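Local atomic coordinates of putative uncharacterized protein (Bacillus anthracis, PDB entry 3LNO), a protein that is of unknown function but, as a DUF59-family protein, probably takes part in iron-sulfur cluster assembly. Residues A8-L13 against V38-N43; E18-P23 against S65-V70; N44-T49 against P76-I81; I48-T53 against V83-N88. One frame throughout, in Å; residues are numbered along the deposited sequence.

Interaction 1 of 4, residues A8-L13 against V38-N43; sequences AFENKL and VTADEN
A helix-on-strand contact, in which Glu10, Phe9 and Leu13 meet Val38 and Ala40, packs helix 3-16 against the outermost strand 35-40 of the three-stranded sheet. The axes of helix segment 8-13 and strand segment 38-40 come within 7.5 Å, their N-to-C directions 135° apart. Glu10 supplies the single hydrogen bond between the segments: its OE2 takes the backbone N of Ala40 at 2.9 Å through the anti lone pair, with an N-H...O angle of 155°. CG leaves anti to the carbonyl carbon (chi1 -65°) and the chain is extended beyond it, with CG passing 3.7 Å from Val38 O. Strand 35-40 is an outermost strand of the mixed sheet within the chain, and here a helix side chain caters for one of its backbone N-H groups. The rest is apolar. Ala40 CB sits at the edge of the Phe9 ring, 3.6 Å from CD2, while one face of that ring has Leu13 CG over its centre, a neighbour from the next turn of the same helix. Leu13 CD1 in turn lies 4.0 Å from Val38 CG1. Beyond the strand, Asp41 OD1 accepts from Asn43 N in an Asx turn, and Phe9 also packs on Val75 and Val78.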
loop_
_atom_site.group_PDB
_atom_site.type_symbol
_atom_site.label_atom_id
_atom_site.label_comp_id
_atom_site.label_asym_id
_atom_site.label_seq_id
_atom_site.Cartn_x
_atom_site.Cartn_y
_atom_site.Cartn_z
ATOM N N ALA A 8 -8.916 -4.534 12.867
ATOM C CA ALA A 8 -9.385 -3.171 12.737
ATOM C C ALA A 8 -8.184 -2.234 12.528
ATOM O O ALA A 8 -8.275 -1.252 11.797
ATOM C CB ALA A 8 -10.224 -2.751 13.965
ATOM N N PHE A 9 -7.051 -2.559 13.151
ATOM C CA PHE A 9 -5.848 -1.748 12.983
ATOM C C PHE A 9 -5.331 -1.892 11.553
ATOM O O PHE A 9 -4.918 -0.925 10.927
ATOM C CB PHE A 9 -4.766 -2.130 14.008
ATOM C CG PHE A 9 -3.579 -1.187 14.017
ATOM C CD1 PHE A 9 -3.776 0.186 14.100
ATOM C CD2 PHE A 9 -2.274 -1.676 13.941
ATOM C CE1 PHE A 9 -2.695 1.064 14.107
ATOM C CE2 PHE A 9 -1.192 -0.813 13.958
ATOM C CZ PHE A 9 -1.402 0.574 14.032
ATOM N N GLU A 10 -5.356 -3.117 11.048
ATOM C CA GLU A 10 -4.936 -3.402 9.687
ATOM C C GLU A 10 -5.778 -2.634 8.701
ATOM O O GLU A 10 -5.281 -2.128 7.697
ATOM C CB GLU A 10 -5.035 -4.912 9.414
ATOM C CG GLU A 10 -4.051 -5.664 10.282
ATOM C CD GLU A 10 -4.334 -7.151 10.351
ATOM O OE1 GLU A 10 -5.441 -7.595 9.951
ATOM O OE2 GLU A 10 -3.448 -7.862 10.856
ATOM N N ASN A 11 -7.066 -2.554 8.994
ATOM C CA ASN A 11 -7.956 -1.866 8.090
ATOM C C ASN A 11 -7.614 -0.364 8.108
ATOM O O ASN A 11 -7.561 0.298 7.071
ATOM C CB ASN A 11 -9.402 -2.121 8.516
ATOM C CG ASN A 11 -10.386 -1.495 7.577
ATOM O OD1 ASN A 11 -10.393 -1.795 6.391
ATOM N ND2 ASN A 11 -11.206 -0.589 8.097
ATOM N N LYS A 12 -7.381 0.171 9.298
ATOM C CA LYS A 12 -7.011 1.580 9.419
ATOM C C LYS A 12 -5.701 1.867 8.680
ATOM O O LYS A 12 -5.585 2.844 7.941
ATOM C CB LYS A 12 -6.870 1.952 10.896
ATOM C CG LYS A 12 -6.428 3.396 11.110
ATOM C CD LYS A 12 -6.233 3.668 12.592
ATOM C CE LYS A 12 -6.353 5.162 12.901
ATOM N NZ LYS A 12 -6.066 5.465 14.349
ATOM N N LEU A 13 -4.715 0.994 8.842
ATOM C CA LEU A 13 -3.459 1.181 8.129
ATOM C C LEU A 13 -3.685 1.171 6.628
ATOM O O LEU A 13 -3.095 1.970 5.898
ATOM C CB LEU A 13 -2.433 0.111 8.506
ATOM C CG LEU A 13 -1.859 0.105 9.927
ATOM C CD1 LEU A 13 -0.974 -1.127 10.107
ATOM C CD2 LEU A 13 -1.045 1.341 10.175
ATOM N N VAL A 38 -1.751 -6.398 4.503
ATOM C CA VAL A 38 -1.283 -5.621 5.635
ATOM C C VAL A 38 -1.544 -6.466 6.865
ATOM O O VAL A 38 -2.679 -6.897 7.086
ATOM C CB VAL A 38 -2.082 -4.291 5.751
ATOM C CG1 VAL A 38 -1.666 -3.512 6.992
ATOM C CG2 VAL A 38 -1.905 -3.450 4.491
ATOM N N THR A 39 -0.522 -6.729 7.672
ATOM C CA THR A 39 -0.777 -7.446 8.904
ATOM C C THR A 39 -0.134 -6.710 10.074
ATOM O O THR A 39 0.922 -6.103 9.935
ATOM C CB THR A 39 -0.240 -8.869 8.872
ATOM O OG1 THR A 39 1.184 -8.810 8.857
ATOM C CG2 THR A 39 -0.737 -9.633 7.629
ATOM N N ALA A 40 -0.767 -6.781 11.241
ATOM C CA ALA A 40 -0.260 -6.071 12.410
ATOM C C ALA A 40 -0.296 -7.030 13.574
ATOM O O ALA A 40 -1.265 -7.776 13.730
ATOM C CB ALA A 40 -1.140 -4.869 12.712
ATOM N N ASP A 41 0.728 -7.004 14.414
ATOM C CA ASP A 41 0.739 -7.896 15.567
ATOM C C ASP A 41 0.130 -7.216 16.789
ATOM O O ASP A 41 -0.403 -6.103 16.691
ATOM C CB ASP A 41 2.139 -8.476 15.845
ATOM C CG ASP A 41 3.134 -7.448 16.383
ATOM O OD1 ASP A 41 2.770 -6.287 16.665
ATOM O OD2 ASP A 41 4.320 -7.816 16.519
ATOM N N GLU A 42 0.219 -7.886 17.936
ATOM C CA GLU A 42 -0.426 -7.419 19.156
ATOM C C GLU A 42 0.213 -6.136 19.663
ATOM O O GLU A 42 -0.379 -5.420 20.476
ATOM C CB GLU A 42 -0.378 -8.498 20.254
ATOM C CG GLU A 42 1.000 -8.714 20.877
ATOM C CD GLU A 42 0.936 -9.501 22.183
ATOM O OE1 GLU A 42 0.224 -10.528 22.225
ATOM O OE2 GLU A 42 1.593 -9.094 23.169
ATOM N N ASN A 43 1.423 -5.853 19.185
ATOM C CA ASN A 43 2.131 -4.627 19.568
ATOM C C ASN A 43 2.123 -3.531 18.496
ATOM O O ASN A 43 2.951 -2.617 18.534
ATOM C CB ASN A 43 3.570 -4.955 19.971
ATOM C CG ASN A 43 3.631 -5.824 21.219
ATOM O OD1 ASN A 43 3.065 -5.469 22.250
ATOM N ND2 ASN A 43 4.292 -6.968 21.122
#

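Interaction 2 of 4, residues E18-P23 against S65-V70; sequences EAVIDP and SDVKKV
Val20 lays its CG2 methyl against Val70 on helix 60-74, 3.9 Å from Val70 CG2 and equally near the CB of that residue. The same methyl, which stands anti to the carbonyl carbon of Val20, reaches back along the helix to the backbone of Val67, 4.0 Å from its CA. One branch thus spans neighbouring turns of the helix. The other branch, CG1, is anti to the backbone N (chi1 176°) and lies 4.1 Å from Asp66 CB, the two side chains running past each other in opposite directions. Ala19 adds a longer contact, its CB 4.2 Å from Val70 CG1.

Polar contact between the segments goes through a water. It accepts from the backbone N of Ile21 at 2.9 Å and donates to Asp66 OD2 at 2.6 Å, thereby joining the backbone of Ile21 to the helix beside the valine contact. The carboxylate consequently helps to serve a main-chain N-H through solvent, while Asp66 CB takes part in the apolar layer.

Further inward, Val20 and Val67 both pack on Ile29 of helix 29-32, and Val67 also meets Leu17. Residues 18-23 lead from the end of helix 3-16 into the small antiparallel pair 21-22 and 27-28. The segment after helix 3-16 thus packs on helix 60-74, the crossover helix of the beta-alpha-beta unit formed with strands 46-50 and 81-85.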
loop_
_atom_site.group_PDB
_atom_site.type_symbol
_atom_site.label_atom_id
_atom_site.label_comp_id
_atom_site.label_asym_id
_atom_site.label_seq_id
_atom_site.Cartn_x
_atom_site.Cartn_y
_atom_site.Cartn_z
ATOM N N GLU A 18 -3.991 5.134 1.087
ATOM C CA GLU A 18 -4.532 5.923 -0.032
ATOM C C GLU A 18 -3.838 7.254 -0.195
ATOM O O GLU A 18 -4.034 7.927 -1.207
ATOM C CB GLU A 18 -6.022 6.197 0.122
ATOM C CG GLU A 18 -6.845 4.959 -0.044
ATOM C CD GLU A 18 -8.311 5.225 0.127
ATOM O OE1 GLU A 18 -8.707 5.820 1.159
ATOM O OE2 GLU A 18 -9.064 4.834 -0.785
ATOM N N ALA A 19 -3.050 7.660 0.795
ATOM C CA ALA A 19 -2.311 8.918 0.683
ATOM C C ALA A 19 -0.954 8.714 0.049
ATOM O O ALA A 19 -0.171 9.656 -0.029
ATOM C CB ALA A 19 -2.157 9.573 2.049
ATOM N N VAL A 20 -0.640 7.484 -0.362
ATOM C CA VAL A 20 0.646 7.201 -1.040
ATOM C C VAL A 20 0.385 7.061 -2.542
ATOM O O VAL A 20 -0.332 6.153 -2.976
ATOM C CB VAL A 20 1.280 5.874 -0.530
ATOM C CG1 VAL A 20 2.544 5.546 -1.313
ATOM C CG2 VAL A 20 1.536 5.905 1.007
ATOM N N ILE A 21 0.944 7.968 -3.336
ATOM C CA ILE A 21 0.674 8.015 -4.770
ATOM C C ILE A 21 1.783 7.355 -5.592
ATOM O O ILE A 21 2.966 7.556 -5.316
ATOM C CB ILE A 21 0.527 9.485 -5.245
ATOM C CG1 ILE A 21 -0.301 10.300 -4.241
ATOM C CG2 ILE A 21 -0.135 9.554 -6.606
ATOM C CD1 ILE A 21 -1.653 9.685 -3.955
ATOM N N ASP A 22 1.420 6.581 -6.614
ATOM C CA ASP A 22 2.417 6.218 -7.636
ATOM C C ASP A 22 2.615 7.404 -8.583
ATOM O O ASP A 22 1.726 7.717 -9.360
ATOM C CB ASP A 22 1.994 4.978 -8.428
ATOM C CG ASP A 22 3.021 4.588 -9.512
ATOM O OD1 ASP A 22 2.908 3.491 -10.092
ATOM O OD2 ASP A 22 3.960 5.366 -9.771
ATOM N N PRO A 23 3.781 8.068 -8.519
ATOM C CA PRO A 23 3.940 9.327 -9.256
ATOM C C PRO A 23 3.732 9.189 -10.771
ATOM O O PRO A 23 3.178 10.088 -11.401
ATOM C CB PRO A 23 5.382 9.744 -8.946
ATOM C CG PRO A 23 5.740 9.012 -7.700
ATOM C CD PRO A 23 4.993 7.704 -7.764
ATOM N N SER A 65 9.606 4.580 1.007
ATOM C CA SER A 65 9.794 5.596 2.049
ATOM C C SER A 65 8.504 6.413 2.274
ATOM O O SER A 65 8.197 6.820 3.398
ATOM C CB SER A 65 11.020 6.504 1.792
ATOM O OG SER A 65 11.039 6.985 0.466
ATOM N N ASP A 66 7.735 6.628 1.209
ATOM C CA ASP A 66 6.446 7.303 1.346
ATOM C C ASP A 66 5.460 6.494 2.215
ATOM O O ASP A 66 4.740 7.051 3.047
ATOM C CB ASP A 66 5.853 7.570 -0.025
ATOM C CG ASP A 66 5.710 9.038 -0.309
ATOM O OD1 ASP A 66 6.750 9.739 -0.356
ATOM O OD2 ASP A 66 4.551 9.493 -0.476
ATOM N N VAL A 67 5.463 5.174 2.054
ATOM C CA VAL A 67 4.682 4.312 2.932
ATOM C C VAL A 67 5.072 4.531 4.399
ATOM O O VAL A 67 4.214 4.752 5.254
ATOM C CB VAL A 67 4.818 2.799 2.549
ATOM C CG1 VAL A 67 4.259 1.929 3.634
ATOM C CG2 VAL A 67 4.070 2.487 1.254
ATOM N N LYS A 68 6.371 4.516 4.700
ATOM C CA LYS A 68 6.793 4.700 6.092
ATOM C C LYS A 68 6.447 6.078 6.635
ATOM O O LYS A 68 5.949 6.213 7.740
ATOM C CB LYS A 68 8.280 4.406 6.260
ATOM C CG LYS A 68 8.626 2.974 5.867
ATOM C CD LYS A 68 10.074 2.652 6.197
ATOM C CE LYS A 68 10.305 1.141 6.273
ATOM N NZ LYS A 68 11.649 0.881 6.847
ATOM N N LYS A 69 6.692 7.107 5.853
ATOM C CA LYS A 69 6.331 8.447 6.289
ATOM C C LYS A 69 4.826 8.571 6.503
ATOM O O LYS A 69 4.364 9.124 7.522
ATOM C CB LYS A 69 6.789 9.470 5.254
ATOM C CG LYS A 69 6.416 10.903 5.613
ATOM C CD LYS A 69 7.257 11.941 4.846
ATOM C CE LYS A 69 6.798 12.111 3.392
ATOM N NZ LYS A 69 7.460 13.284 2.722
ATOM N N VAL A 70 4.040 8.071 5.555
ATOM C CA VAL A 70 2.600 8.303 5.652
ATOM C C VAL A 70 2.057 7.581 6.884
ATOM O O VAL A 70 1.322 8.154 7.687
ATOM C CB VAL A 70 1.854 7.870 4.375
ATOM C CG1 VAL A 70 0.375 7.524 4.698
ATOM C CG2 VAL A 70 1.953 8.972 3.314
HETATM O O HOH W 1 2.874 9.892 -2.364
#

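Interaction 3 of 4, residues N44-T49 against P76-I81; sequences NNAVIT and PEVNEI
Four hydrogen bonds tie Asn44, Asn45 and Ala46 to the loop that precedes strand 81-85. The shortest runs from Ala46 N to Glu80 O, 2.7 Å, and belongs to the parallel bridge between Ala46 and Ile81. Asn79 N gives a nearly straight bond to Asn44 O at 2.8 Å, with an N-H...O angle of 172°, although the donor stands above the carbonyl plane. Two asparagine side chains extend this backbone pairing. Asn45 places CG anti to its carbonyl carbon (chi1 -65°), and its OD1 receives Glu80 N at 2.9 Å in the amide plane, on a lone pair. Asn44 works in the opposite sense: ND2 donates to Glu77 O at 3.1 Å, with the acceptor close to the plane of the amide. A CA-H...O contact from Ile81 to Ala46 O accompanies the bridge.

Apolar contacts follow. Val78 CG2 touches Ala46 CB at 3.9 Å and also passes 3.4 Å from Asn44 O. Farther along, Ile48 CD1 meets Ile81 CG2 at 3.9 Å, these side chains lying side by side and pointing the same way.

Both isoleucines continue onto Leu71 of helix 60-74, whereas Ala46 and Val78 meet Leu13 and Phe9 of helix 3-16, respectively. That helix also contributes Lys12, the salt-bridge partner of Glu77, while Asn79 ND2 bonds to Asn43 O, so the start of this parallel pairing touches both helices and the hairpin turn after strand 35-40.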
loop_
_atom_site.group_PDB
_atom_site.type_symbol
_atom_site.label_atom_id
_atom_site.label_comp_id
_atom_site.label_asym_id
_atom_site.label_seq_id
_atom_site.Cartn_x
_atom_site.Cartn_y
_atom_site.Cartn_z
ATOM N N ASN A 44 1.224 -3.652 17.522
ATOM C CA ASN A 44 1.069 -2.627 16.478
ATOM C C ASN A 44 2.270 -2.503 15.543
ATOM O O ASN A 44 2.449 -1.492 14.861
ATOM C CB ASN A 44 0.708 -1.261 17.082
ATOM C CG ASN A 44 -0.778 -1.139 17.418
ATOM O OD1 ASN A 44 -1.516 -2.116 17.368
ATOM N ND2 ASN A 44 -1.221 0.073 17.730
ATOM N N ASN A 45 3.087 -3.541 15.515
ATOM C CA ASN A 45 4.118 -3.690 14.506
ATOM C C ASN A 45 3.469 -4.175 13.226
ATOM O O ASN A 45 2.770 -5.197 13.228
ATOM C CB ASN A 45 5.117 -4.730 14.980
ATOM C CG ASN A 45 5.861 -4.284 16.209
ATOM O OD1 ASN A 45 6.303 -3.128 16.305
ATOM N ND2 ASN A 45 6.024 -5.196 17.152
ATOM N N ALA A 46 3.731 -3.469 12.136
ATOM C CA ALA A 46 3.022 -3.685 10.887
ATOM C C ALA A 46 3.953 -4.169 9.770
ATOM O O ALA A 46 5.106 -3.710 9.656
ATOM C CB ALA A 46 2.313 -2.395 10.477
ATOM N N VAL A 47 3.443 -5.104 8.969
ATOM C CA VAL A 47 4.118 -5.604 7.777
ATOM C C VAL A 47 3.210 -5.339 6.557
ATOM O O VAL A 47 2.109 -5.877 6.466
ATOM C CB VAL A 47 4.396 -7.113 7.835
ATOM C CG1 VAL A 47 5.123 -7.547 6.547
ATOM C CG2 VAL A 47 5.240 -7.516 9.112
ATOM N N ILE A 48 3.667 -4.471 5.666
ATOM C CA ILE A 48 2.953 -4.179 4.426
ATOM C C ILE A 48 3.643 -4.935 3.289
ATOM O O ILE A 48 4.810 -4.707 3.018
ATOM C CB ILE A 48 2.980 -2.662 4.111
ATOM C CG1 ILE A 48 2.164 -1.882 5.150
ATOM C CG2 ILE A 48 2.348 -2.382 2.735
ATOM C CD1 ILE A 48 2.935 -1.497 6.283
ATOM N N THR A 49 2.913 -5.802 2.609
ATOM C CA THR A 49 3.450 -6.558 1.468
ATOM C C THR A 49 2.852 -5.969 0.196
ATOM O O THR A 49 1.625 -5.901 0.030
ATOM C CB THR A 49 2.997 -8.048 1.577
ATOM O OG1 THR A 49 3.406 -8.565 2.845
ATOM C CG2 THR A 49 3.581 -8.923 0.461
ATOM N N PRO A 76 0.057 7.398 14.135
ATOM C CA PRO A 76 1.174 7.485 15.094
ATOM C C PRO A 76 1.242 6.311 16.058
ATOM O O PRO A 76 2.304 6.043 16.600
ATOM C CB PRO A 76 0.885 8.783 15.863
ATOM C CG PRO A 76 -0.637 9.035 15.630
ATOM C CD PRO A 76 -0.842 8.564 14.217
ATOM N N GLU A 77 0.132 5.615 16.277
ATOM C CA GLU A 77 0.164 4.470 17.174
ATOM C C GLU A 77 0.780 3.214 16.531
ATOM O O GLU A 77 0.934 2.182 17.200
ATOM C CB GLU A 77 -1.227 4.167 17.777
ATOM C CG GLU A 77 -2.267 3.534 16.820
ATOM C CD GLU A 77 -2.993 4.560 15.950
ATOM O OE1 GLU A 77 -2.390 5.617 15.638
ATOM O OE2 GLU A 77 -4.166 4.300 15.568
ATOM N N VAL A 78 1.131 3.283 15.245
ATOM C CA VAL A 78 1.845 2.155 14.648
ATOM C C VAL A 78 3.270 2.102 15.237
ATOM O O VAL A 78 3.859 3.143 15.532
ATOM C CB VAL A 78 1.912 2.231 13.091
ATOM C CG1 VAL A 78 2.876 3.308 12.628
ATOM C CG2 VAL A 78 2.346 0.902 12.510
ATOM N N ASN A 79 3.812 0.901 15.431
ATOM C CA ASN A 79 5.205 0.786 15.864
ATOM C C ASN A 79 6.123 0.433 14.726
ATOM O O ASN A 79 6.428 1.304 13.915
ATOM C CB ASN A 79 5.351 -0.106 17.089
ATOM C CG ASN A 79 4.792 0.580 18.320
ATOM O OD1 ASN A 79 5.030 1.775 18.521
ATOM N ND2 ASN A 79 3.981 -0.130 19.095
ATOM N N GLU A 80 6.534 -0.817 14.607
ATOM C CA GLU A 80 7.371 -1.135 13.467
ATOM C C GLU A 80 6.620 -1.031 12.155
ATOM O O GLU A 80 5.450 -1.416 12.046
ATOM C CB GLU A 80 7.972 -2.520 13.590
ATOM C CG GLU A 80 9.175 -2.741 12.671
ATOM C CD GLU A 80 9.690 -4.166 12.791
ATOM O OE1 GLU A 80 9.166 -4.904 13.660
ATOM O OE2 GLU A 80 10.604 -4.557 12.028
ATOM N N ILE A 81 7.292 -0.500 11.152
ATOM C CA ILE A 81 6.753 -0.578 9.808
ATOM C C ILE A 81 7.722 -1.268 8.871
ATOM O O ILE A 81 8.762 -0.709 8.526
ATOM C CB ILE A 81 6.477 0.785 9.213
ATOM C CG1 ILE A 81 5.621 1.607 10.166
ATOM C CG2 ILE A 81 5.819 0.585 7.841
ATOM C CD1 ILE A 81 5.543 3.045 9.826
#

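Interaction 4 of 4, residues I48-T53 against V83-N88; sequences ITMTMT and VNVVWN
Ile48 and Met50 alternate with Asn84 and Val86 in a ladder of parallel backbone bonds: Asn84 N to Ile48 O, Met50 N to Asn84 O, and Val86 N to Met50 O, the last at 2.7 Å. The axes of strands 48-50 and 83-85 come within 4.7 Å, their N-to-C directions 20° apart. Past the last bridge, Thr51 prolongs the pairing with its side chain. Its OG1, set anti to the backbone N (chi1 -168°), donates to Val86 O at 2.7 Å.

On the face that carries Ile48, Met50, Val83 and Val85, the selenium of selenomethionine Met50 lies 3.9 Å from Val83 CG1. The other face carries Thr49 and Asn84, where a water accepts from Asn84 ND2 and is hydrogen-bonded to Thr49 OG1. Thr49 CG2 meets Val86 CG2 at 3.9 Å.

The indole of Trp87 finishes the contact beyond the strands. Its CH2 is 3.7 Å from CG of selenomethionine Met52, while its CE3 lies 3.5 Å from Thr51 OG1; Val85 CG1 covers one ring face, offset toward the rim. Met52 is bent at chi2 and chi3, and its CE comes 4.2 Å from Val85 CG2.

In the next shell, Ile63 of helix 60-74 backs Met50 and Met52, Val67 backs Val83, and Trp87 touches Ile55. Adjacent parallel strands covered by the helix that links them are the signature of a beta-alpha-beta crossover, here formed by strand 46-50, helix 60-74 and strand 81-85.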
loop_
_atom_site.group_PDB
_atom_site.type_symbol
_atom_site.label_atom_id
_atom_site.label_comp_id
_atom_site.label_asym_id
_atom_site.label_seq_id
_atom_site.Cartn_x
_atom_site.Cartn_y
_atom_site.Cartn_z
ATOM N N ILE A 48 3.667 -4.471 5.666
ATOM C CA ILE A 48 2.953 -4.179 4.426
ATOM C C ILE A 48 3.643 -4.935 3.289
ATOM O O ILE A 48 4.810 -4.707 3.018
ATOM C CB ILE A 48 2.980 -2.662 4.111
ATOM C CG1 ILE A 48 2.164 -1.882 5.150
ATOM C CG2 ILE A 48 2.348 -2.382 2.735
ATOM C CD1 ILE A 48 2.935 -1.497 6.283
ATOM N N THR A 49 2.913 -5.802 2.609
ATOM C CA THR A 49 3.450 -6.558 1.468
ATOM C C THR A 49 2.852 -5.969 0.196
ATOM O O THR A 49 1.625 -5.901 0.030
ATOM C CB THR A 49 2.997 -8.048 1.577
ATOM O OG1 THR A 49 3.406 -8.565 2.845
ATOM C CG2 THR A 49 3.581 -8.923 0.461
HETATM N N MSE A 50 3.710 -5.533 -0.707
HETATM C CA MSE A 50 3.221 -4.894 -1.907
HETATM C C MSE A 50 4.116 -5.225 -3.086
HETATM O O MSE A 50 5.199 -5.814 -2.930
HETATM C CB MSE A 50 3.159 -3.382 -1.694
HETATM C CG MSE A 50 4.531 -2.732 -1.550
HETATM SE SE MSE A 50 4.329 -0.798 -1.208
HETATM C CE MSE A 50 3.413 -0.229 -2.852
ATOM N N THR A 51 3.649 -4.870 -4.275
ATOM C CA THR A 51 4.472 -5.009 -5.473
ATOM C C THR A 51 4.551 -3.660 -6.193
ATOM O O THR A 51 4.077 -2.660 -5.665
ATOM C CB THR A 51 3.932 -6.100 -6.383
ATOM O OG1 THR A 51 4.916 -6.392 -7.377
ATOM C CG2 THR A 51 2.634 -5.652 -7.065
HETATM N N MSE A 52 5.186 -3.609 -7.360
HETATM C CA MSE A 52 5.219 -2.383 -8.165
HETATM C C MSE A 52 4.562 -2.681 -9.499
HETATM O O MSE A 52 4.263 -3.841 -9.796
HETATM C CB MSE A 52 6.652 -1.942 -8.405
HETATM C CG MSE A 52 7.405 -1.668 -7.117
HETATM SE SE MSE A 52 6.750 0.002 -6.378
HETATM C CE MSE A 52 6.908 -0.499 -4.490
ATOM N N THR A 53 4.342 -1.663 -10.319
ATOM C CA THR A 53 3.720 -1.919 -11.616
ATOM C C THR A 53 4.589 -2.755 -12.568
ATOM O O THR A 53 4.070 -3.396 -13.474
ATOM C CB THR A 53 3.281 -0.627 -12.308
ATOM O OG1 THR A 53 4.408 0.250 -12.453
ATOM C CG2 THR A 53 2.229 0.055 -11.486
ATOM N N VAL A 83 8.136 -2.873 5.020
ATOM C CA VAL A 83 7.533 -2.943 3.693
ATOM C C VAL A 83 8.245 -4.019 2.920
ATOM O O VAL A 83 9.447 -3.897 2.653
ATOM C CB VAL A 83 7.617 -1.616 2.920
ATOM C CG1 VAL A 83 6.877 -1.732 1.604
ATOM C CG2 VAL A 83 7.020 -0.476 3.735
ATOM N N ASN A 84 7.533 -5.096 2.593
ATOM C CA ASN A 84 8.174 -6.140 1.789
ATOM C C ASN A 84 7.658 -6.047 0.380
ATOM O O ASN A 84 6.455 -6.197 0.136
ATOM C CB ASN A 84 7.928 -7.539 2.343
ATOM C CG ASN A 84 8.618 -7.770 3.686
ATOM O OD1 ASN A 84 9.696 -7.227 3.963
ATOM N ND2 ASN A 84 7.995 -8.589 4.525
ATOM N N VAL A 85 8.565 -5.782 -0.545
ATOM C CA VAL A 85 8.195 -5.662 -1.948
ATOM C C VAL A 85 8.352 -7.036 -2.637
ATOM O O VAL A 85 9.447 -7.610 -2.658
ATOM C CB VAL A 85 9.080 -4.642 -2.612
ATOM C CG1 VAL A 85 8.816 -4.598 -4.086
ATOM C CG2 VAL A 85 8.882 -3.255 -1.946
ATOM N N VAL A 86 7.261 -7.581 -3.172
ATOM C CA VAL A 86 7.331 -8.908 -3.777
ATOM C C VAL A 86 6.968 -8.812 -5.247
ATOM O O VAL A 86 6.525 -7.768 -5.709
ATOM C CB VAL A 86 6.452 -9.946 -3.024
ATOM C CG1 VAL A 86 6.891 -10.034 -1.560
ATOM C CG2 VAL A 86 4.978 -9.601 -3.126
ATOM N N TRP A 87 7.203 -9.890 -5.983
ATOM C CA TRP A 87 6.995 -9.901 -7.421
ATOM C C TRP A 87 6.062 -11.048 -7.808
ATOM O O TRP A 87 5.800 -11.291 -8.990
ATOM C CB TRP A 87 8.351 -10.003 -8.132
ATOM C CG TRP A 87 9.212 -8.866 -7.717
ATOM C CD1 TRP A 87 10.310 -8.915 -6.906
ATOM C CD2 TRP A 87 9.004 -7.479 -8.036
ATOM N NE1 TRP A 87 10.802 -7.648 -6.717
ATOM C CE2 TRP A 87 10.023 -6.751 -7.402
ATOM C CE3 TRP A 87 8.052 -6.789 -8.797
ATOM C CZ2 TRP A 87 10.115 -5.362 -7.497
ATOM C CZ3 TRP A 87 8.151 -5.414 -8.899
ATOM C CH2 TRP A 87 9.167 -4.715 -8.243
ATOM N N ASN A 88 5.543 -11.738 -6.795
ATOM C CA ASN A 88 4.672 -12.877 -7.029
ATOM C C ASN A 88 3.490 -12.868 -6.092
ATOM O O ASN A 88 3.676 -12.781 -4.879
ATOM C CB ASN A 88 5.447 -14.168 -6.795
ATOM C CG ASN A 88 5.753 -14.885 -8.063
ATOM O OD1 ASN A 88 4.845 -15.371 -8.750
ATOM N ND2 ASN A 88 7.033 -14.955 -8.403
HETATM O O HOH W 2 5.799 -10.057 3.301
#

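Overall arrangement
Three of the four contacts reach one mixed sheet, in which strand 46-50 lies between strands 35-40 and 81-85. Interactions 3 and 4 share Ile48 and Thr49 and follow that central strand, their centres about 16 Å apart. Interaction 1 neighbours interaction 3, with centres about 7 Å apart, and the two also touch where Phe9 packs on Asn44. Along the chain interaction 1 closes before 3 and 4 open, whereas interaction 2 crosses all three. Its helix, 60-74, links the parallel strands, and it meets interaction 4 through Val67 on Met50 and Asp22 on Thr53. All four join segments at least 25 residues apart, so the sheet and both helices are tied together by contacts distant in sequence.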